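Local atomic coordinates of ATP synthase subunit s, mitochondrial (Bos taurus, PDB entry 3E4G), a protein that regulates mitochondrial ATP synthase and supports energy-driven ATP synthesis by blocking a proton leak through an alternative exit pathway. Residues A26-L31 against V38-Q43. The protein carries 1 engineered substitution. Numbering follows the deposited sequence.
Sequences AASEWL and VRYHGQ
Ser-28, on the face of helix 23-33 turned toward strand 37-40, meets Tyr-40 through its hydroxyl: OG of Ser-28 lies 2.7 Å from OH of Tyr-40, a close hydroxyl pair at hydrogen-bonding distance. The serine oxygen arrives at the edge of the tyrosine ring, near its plane, where a phenol hydroxyl makes its bonds. Chi1 of -64° sets OG beside the backbone N, and from there it also hydrogen-bonds to O of Asp-24 one turn earlier in the helix. A small hydroxyl suits this buried position because it can bond to the helix backbone and still lie against the tyrosine hydroxyl. It also tolerates an apolar neighbour, with CG2 of Val-38 at 3.8 Å from OG of Ser-28. Tyr-40, for its part, is long enough to bridge from the strand to the helix.

One turn further on, Leu-31 continues the same helix face. Its CD1 packs against CG1 of Val-38 at 3.5 Å, and the two side chains cross at about a right angle. With chi1 of -59°, Val-38 holds CG1 beside its backbone N for the leucine and sends CG2 to the serine, so one branched residue serves both helix positions. Its beta-branched shape also suits an extended strand, while the longer leucine side chain carries CD1 from the helix to the valine.

Helix 23-33, from the N-terminal domain, thus packs on the outermost strand 37-40, whose residues from Val-38 on begin the first leucine-rich repeat; the axes of the short helix and strand segments run roughly antiparallel, at 152°, and are 9.9 Å apart at closest. Beyond lies strand 63-69, antiparallel to 37-40, whose Ile-63 touches both Ser-28 and Tyr-40.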
loop_
_atom_site.group_PDB
_atom_site.type_symbol
_atom_site.label_atom_id
_atom_site.label_comp_id
_atom_site.label_asym_id
_atom_site.label_seq_id
_atom_site.Cartn_x
_atom_site.Cartn_y
_atom_site.Cartn_z
ATOM N N ALA A 26 -9.679 -11.125 2.407
ATOM C CA ALA A 26 -10.517 -9.929 2.489
ATOM C C ALA A 26 -9.768 -8.741 1.865
ATOM O O ALA A 26 -10.371 -7.903 1.168
ATOM C CB ALA A 26 -10.885 -9.640 3.929
ATOM N N ALA A 27 -8.458 -8.620 2.129
ATOM C CA ALA A 27 -7.683 -7.523 1.553
ATOM C C ALA A 27 -7.531 -7.681 0.068
ATOM O O ALA A 27 -7.494 -6.689 -0.674
ATOM C CB ALA A 27 -6.300 -7.429 2.224
ATOM N N SER A 28 -7.393 -8.929 -0.418
ATOM C CA SER A 28 -7.310 -9.163 -1.847
ATOM C C SER A 28 -8.582 -8.671 -2.545
ATOM O O SER A 28 -8.533 -8.082 -3.616
ATOM C CB SER A 28 -7.157 -10.664 -2.159
ATOM O OG SER A 28 -5.921 -11.193 -1.653
ATOM N N GLU A 29 -9.712 -8.972 -1.926
ATOM C CA GLU A 29 -11.031 -8.538 -2.481
ATOM C C GLU A 29 -11.087 -7.008 -2.519
ATOM O O GLU A 29 -11.524 -6.398 -3.516
ATOM C CB GLU A 29 -12.148 -9.109 -1.652
ATOM C CG GLU A 29 -12.314 -10.629 -1.874
ATOM C CD GLU A 29 -13.168 -11.343 -0.922
ATOM O OE1 GLU A 29 -13.668 -10.773 0.040
ATOM O OE2 GLU A 29 -13.367 -12.587 -1.196
ATOM N N TRP A 30 -10.727 -6.351 -1.428
ATOM C CA TRP A 30 -10.676 -4.883 -1.365
ATOM C C TRP A 30 -9.789 -4.321 -2.476
ATOM O O TRP A 30 -10.183 -3.430 -3.242
ATOM C CB TRP A 30 -10.171 -4.433 0.017
ATOM C CG TRP A 30 -9.733 -3.018 0.069
ATOM C CD1 TRP A 30 -10.439 -1.880 -0.208
ATOM C CD2 TRP A 30 -8.405 -2.567 0.404
ATOM N NE1 TRP A 30 -9.663 -0.768 -0.045
ATOM C CE2 TRP A 30 -8.390 -1.164 0.338
ATOM C CE3 TRP A 30 -7.224 -3.249 0.783
ATOM C CZ2 TRP A 30 -7.241 -0.399 0.581
ATOM C CZ3 TRP A 30 -6.099 -2.506 1.044
ATOM C CH2 TRP A 30 -6.088 -1.118 0.925
ATOM N N LEU A 31 -8.568 -4.844 -2.571
ATOM C CA LEU A 31 -7.629 -4.287 -3.564
ATOM C C LEU A 31 -8.155 -4.486 -4.966
ATOM O O LEU A 31 -8.186 -3.542 -5.772
ATOM C CB LEU A 31 -6.245 -4.902 -3.346
ATOM C CG LEU A 31 -5.562 -4.258 -2.118
ATOM C CD1 LEU A 31 -4.486 -5.160 -1.506
ATOM C CD2 LEU A 31 -4.971 -2.899 -2.447
ATOM N N VAL A 38 -2.783 -7.934 -6.610
ATOM C CA VAL A 38 -1.936 -8.532 -5.560
ATOM C C VAL A 38 -1.236 -9.768 -6.132
ATOM O O VAL A 38 -1.725 -10.399 -7.083
ATOM C CB VAL A 38 -2.718 -8.964 -4.306
ATOM C CG1 VAL A 38 -3.461 -7.719 -3.693
ATOM C CG2 VAL A 38 -3.681 -10.103 -4.498
ATOM N N ARG A 39 -0.132 -10.127 -5.510
ATOM C CA ARG A 39 0.583 -11.370 -5.859
ATOM C C ARG A 39 0.896 -12.081 -4.557
ATOM O O ARG A 39 1.407 -11.469 -3.595
ATOM C CB ARG A 39 1.872 -11.085 -6.613
ATOM C CG ARG A 39 2.530 -12.386 -7.108
ATOM C CD ARG A 39 3.830 -12.156 -7.854
ATOM N NE ARG A 39 4.819 -11.413 -7.084
ATOM C CZ ARG A 39 5.403 -11.868 -5.974
ATOM N NH1 ARG A 39 5.190 -13.143 -5.553
ATOM N NH2 ARG A 39 6.163 -11.075 -5.262
ATOM N N TYR A 40 0.559 -13.371 -4.518
ATOM C CA TYR A 40 0.767 -14.180 -3.294
ATOM C C TYR A 40 2.180 -14.748 -3.251
ATOM O O TYR A 40 2.833 -15.063 -4.257
ATOM C CB TYR A 40 -0.242 -15.330 -3.272
ATOM C CG TYR A 40 -1.660 -14.839 -3.227
ATOM C CD1 TYR A 40 -2.073 -13.922 -2.255
ATOM C CD2 TYR A 40 -2.629 -15.287 -4.152
ATOM C CE1 TYR A 40 -3.379 -13.464 -2.212
ATOM C CE2 TYR A 40 -3.917 -14.846 -4.094
ATOM C CZ TYR A 40 -4.301 -13.924 -3.122
ATOM O OH TYR A 40 -5.616 -13.489 -3.122
ATOM N N HIS A 41 2.645 -14.909 -1.987
ATOM C CA HIS A 41 3.866 -15.698 -1.751
ATOM C C HIS A 41 3.725 -17.029 -2.475
ATOM O O HIS A 41 2.725 -17.713 -2.404
ATOM C CB HIS A 41 4.035 -15.954 -0.256
ATOM C CG HIS A 41 4.618 -14.806 0.451
ATOM N ND1 HIS A 41 5.972 -14.590 0.495
ATOM C CD2 HIS A 41 4.008 -13.757 1.122
ATOM C CE1 HIS A 41 6.174 -13.473 1.160
ATOM N NE2 HIS A 41 5.005 -12.921 1.530
ATOM N N GLY A 42 4.848 -17.381 -3.147
ATOM C CA GLY A 42 4.948 -18.672 -3.854
ATOM C C GLY A 42 4.376 -18.680 -5.225
ATOM O O GLY A 42 4.454 -19.714 -5.905
ATOM N N GLN A 43 3.802 -17.559 -5.703
ATOM C CA GLN A 43 3.231 -17.515 -7.037
ATOM C C GLN A 43 3.918 -16.444 -7.864
ATOM O O GLN A 43 4.207 -15.330 -7.417
ATOM C CB GLN A 43 1.738 -17.264 -6.987
ATOM C CG GLN A 43 1.042 -18.324 -6.158
ATOM C CD GLN A 43 -0.425 -18.339 -6.397
ATOM O OE1 GLN A 43 -1.077 -17.331 -6.668
ATOM N NE2 GLN A 43 -0.974 -19.556 -6.366
#